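Uncharacterized protein (Bacteroides fragilis, PDB 4FR9) is of unknown function but has a fold like that of beta-lactamase inhibitor protein and belongs to a PepSY-like family. Local coordinates at residues D93-E98 against E106-V111. Sequence-based numbering, arbitrary orientation.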
ATOM      1  N   ASP A  93       4.967  11.136   1.310  1.00 20.79           N
ATOM      2  CA  ASP A  93       3.830  10.279   1.580  0.50 21.03           C
ATOM      3  C   ASP A  93       4.225   9.202   2.566  1.00 17.67           C
ATOM      4  O   ASP A  93       5.406   8.936   2.799  1.00 18.42           O
ATOM      5  CB  ASP A  93       3.240   9.629   0.324  0.50 21.88           C
ATOM      6  CG  ASP A  93       1.783   9.201   0.506  0.50 27.30           C
ATOM      7  OD1 ASP A  93       1.179   9.494   1.572  0.50 26.82           O
ATOM      8  OD2 ASP A  93       1.226   8.593  -0.436  0.50 35.60           O
ATOM      9  N   VAL A  94       3.200   8.635   3.181  1.00 17.67           N
ATOM     10  CA  VAL A  94       3.329   7.564   4.156  1.00 16.50           C
ATOM     11  C   VAL A  94       2.205   6.576   3.923  1.00 16.33           C
ATOM     12  O   VAL A  94       1.043   6.982   3.932  1.00 18.00           O
ATOM     13  CB  VAL A  94       3.272   8.095   5.598  1.00 17.02           C
ATOM     14  CG1 VAL A  94       3.540   6.969   6.555  1.00 18.34           C
ATOM     15  CG2 VAL A  94       4.268   9.250   5.818  1.00 19.31           C
ATOM     16  N   VAL A  95       2.537   5.309   3.715  1.00 15.95           N
ATOM     17  CA  VAL A  95       1.530   4.271   3.488  1.00 16.47           C
ATOM     18  C   VAL A  95       1.903   3.013   4.243  1.00 15.83           C
ATOM     19  O   VAL A  95       3.058   2.830   4.639  1.00 16.67           O
ATOM     20  CB  VAL A  95       1.286   3.962   1.979  1.00 17.69           C
ATOM     21  CG1 VAL A  95       0.949   5.242   1.189  1.00 19.08           C
ATOM     22  CG2 VAL A  95       2.477   3.263   1.365  1.00 17.82           C
ATOM     23  N   ILE A  96       0.935   2.118   4.373  1.00 15.94           N
ATOM     24  CA  ILE A  96       1.128   0.762   4.845  0.50 14.48           C
ATOM     25  C   ILE A  96       0.856  -0.205   3.702  1.00 15.83           C
ATOM     26  O   ILE A  96      -0.136  -0.028   2.982  1.00 17.89           O
ATOM     27  CB  ILE A  96       0.158   0.322   5.944  0.50 15.23           C
ATOM     28  CG1 ILE A  96      -0.057   1.445   6.947  0.50 14.82           C
ATOM     29  CG2 ILE A  96       0.730  -0.941   6.668  0.50 15.56           C
ATOM     30  CD1 ILE A  96      -1.010   1.072   8.077  0.50 18.13           C
ATOM     31  N   LEU A  97       1.725  -1.202   3.505  1.00 14.95           N
ATOM     32  CA  LEU A  97       1.507  -2.309   2.598  1.00 15.01           C
ATOM     33  C   LEU A  97       1.383  -3.567   3.408  1.00 15.25           C
ATOM     34  O   LEU A  97       2.229  -3.863   4.239  1.00 16.15           O
ATOM     35  CB  LEU A  97       2.641  -2.417   1.590  1.00 15.61           C
ATOM     36  CG  LEU A  97       2.880  -1.185   0.712  1.00 15.88           C
ATOM     37  CD1 LEU A  97       4.142  -1.330  -0.142  1.00 16.31           C
ATOM     38  CD2 LEU A  97       1.670  -0.839  -0.133  1.00 19.40           C
ATOM     39  N   GLU A  98       0.291  -4.310   3.191  1.00 15.55           N
ATOM     40  CA  GLU A  98       0.054  -5.559   3.851  1.00 15.67           C
ATOM     41  C   GLU A  98      -0.105  -6.666   2.832  1.00 15.59           C
ATOM     42  O   GLU A  98      -0.673  -6.448   1.765  1.00 16.62           O
ATOM     43  CB  GLU A  98      -1.190  -5.469   4.722  1.00 17.00           C
ATOM     44  CG  GLU A  98      -1.040  -4.549   5.913  1.00 18.32           C
ATOM     45  CD  GLU A  98      -2.319  -4.383   6.662  1.00 21.75           C
ATOM     46  OE1 GLU A  98      -3.177  -3.628   6.182  1.00 25.27           O
ATOM     47  OE2 GLU A  98      -2.451  -5.040   7.727  1.00 28.62           O
ATOM     48  N   GLU A 106       4.612  -3.799   5.730  1.00 15.93           N
ATOM     49  CA  GLU A 106       5.711  -2.848   5.417  0.50 15.66           C
ATOM     50  C   GLU A 106       5.128  -1.453   5.586  1.00 15.04           C
ATOM     51  O   GLU A 106       4.057  -1.177   5.049  1.00 18.55           O
ATOM     52  CB  GLU A 106       6.187  -2.932   3.949  0.50 15.72           C
ATOM     53  CG  GLU A 106       6.946  -4.225   3.566  0.50 14.83           C
ATOM     54  CD  GLU A 106       7.034  -4.493   2.083  0.50 15.75           C
ATOM     55  OE1 GLU A 106       6.396  -3.792   1.285  0.50 16.16           O
ATOM     56  OE2 GLU A 106       7.752  -5.465   1.747  0.50 17.66           O
ATOM     57  N   PHE A 107       5.820  -0.566   6.265  1.00 14.48           N
ATOM     58  CA  PHE A 107       5.471   0.860   6.308  1.00 14.64           C
ATOM     59  C   PHE A 107       6.407   1.580   5.352  1.00 14.47           C
ATOM     60  O   PHE A 107       7.627   1.441   5.465  1.00 17.18           O
ATOM     61  CB  PHE A 107       5.645   1.394   7.715  1.00 15.33           C
ATOM     62  CG  PHE A 107       4.670   0.827   8.667  1.00 15.80           C
ATOM     63  CD1 PHE A 107       3.409   1.429   8.819  1.00 17.79           C
ATOM     64  CD2 PHE A 107       4.938  -0.304   9.381  1.00 16.60           C
ATOM     65  CE1 PHE A 107       2.474   0.888   9.658  1.00 18.74           C
ATOM     66  CE2 PHE A 107       3.977  -0.855  10.242  1.00 19.75           C
ATOM     67  CZ  PHE A 107       2.759  -0.242  10.375  1.00 18.98           C
ATOM     68  N   VAL A 108       5.851   2.365   4.430  1.00 14.68           N
ATOM     69  CA  VAL A 108       6.628   2.995   3.390  1.00 14.56           C
ATOM     70  C   VAL A 108       6.557   4.496   3.567  1.00 14.72           C
ATOM     71  O   VAL A 108       5.476   5.086   3.487  1.00 15.85           O
ATOM     72  CB  VAL A 108       6.190   2.590   1.982  1.00 16.34           C
ATOM     73  CG1 VAL A 108       7.152   3.161   0.977  1.00 18.12           C
ATOM     74  CG2 VAL A 108       6.099   1.066   1.839  1.00 18.53           C
ATOM     75  N   VAL A 109       7.710   5.092   3.798  1.00 14.60           N
ATOM     76  CA  VAL A 109       7.844   6.537   3.918  1.00 15.40           C
ATOM     77  C   VAL A 109       8.565   7.031   2.664  1.00 15.83           C
ATOM     78  O   VAL A 109       9.691   6.604   2.402  1.00 16.48           O
ATOM     79  CB  VAL A 109       8.624   6.950   5.186  1.00 16.59           C
ATOM     80  CG1 VAL A 109       8.698   8.494   5.309  1.00 18.27           C
ATOM     81  CG2 VAL A 109       7.999   6.360   6.409  1.00 18.13           C
ATOM     82  N   THR A 110       7.906   7.884   1.873  1.00 17.26           N
ATOM     83  CA  THR A 110       8.509   8.465   0.685  1.00 18.34           C
ATOM     84  C   THR A 110       9.110   9.794   1.057  1.00 17.75           C
ATOM     85  O   THR A 110       8.410  10.658   1.576  1.00 20.02           O
ATOM     86  CB  THR A 110       7.481   8.681  -0.430  1.00 19.48           C
ATOM     87  OG1 THR A 110       6.772   7.468  -0.669  1.00 21.47           O
ATOM     88  CG2 THR A 110       8.139   9.206  -1.676  1.00 22.57           C
ATOM     89  N   VAL A 111      10.409   9.943   0.818  1.00 18.21           N
ATOM     90  CA  VAL A 111      11.170  11.122   1.167  1.00 19.70           C
ATOM     91  C   VAL A 111      11.858  11.689  -0.074  1.00 21.61           C
ATOM     92  O   VAL A 111      12.170  10.966  -1.014  1.00 22.42           O
ATOM     93  CB  VAL A 111      12.216  10.861   2.273  1.00 19.53           C
ATOM     94  CG1 VAL A 111      11.567  10.696   3.626  1.00 21.65           C
ATOM     95  CG2 VAL A 111      13.108   9.699   1.925  1.00 21.95           C
TER
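Ile96 and Phe107 lie side by side on one face of the sheet, a non-hydrogen-bonded antiparallel pair. Ile96 CG2 sits over a face of the Phe107 ring, while CG1 and CD1 both approach the ring atom CE1, each at 3.8 Å. Helix 75-83 packs on this face through Val77 against Phe107 and Phe81 against Val109. On the other face, Leu97 CD1 reaches Val108 CG2 at 3.7 Å, the two side chains crossing obliquely, and CD1 also lies 3.6 Å from Glu106 OE1. That carboxylate is held by Tyr99 OH at OE1 and by a salt bridge from Arg143 to OE2, which probably offsets its charge. These strands form a beta hairpin, the fourth and fifth strands of the antiparallel sheet of the BLIP-like fold, flanked by strands 60-67 and 118-121. Val95 and Val108 point the same way, CG2 of Val95 meeting CB of Val108 at 3.8 Å. Their backbones are paired in both directions, with Val108 N to Val95 O 2.8 Å and nearly straight (176°). At the Asp93-Thr110 pair Thr110 N bonds well to Asp93 O at 2.9 Å, whereas the return bond from Asp93 N to Thr110 O is weak, at 3.5 Å.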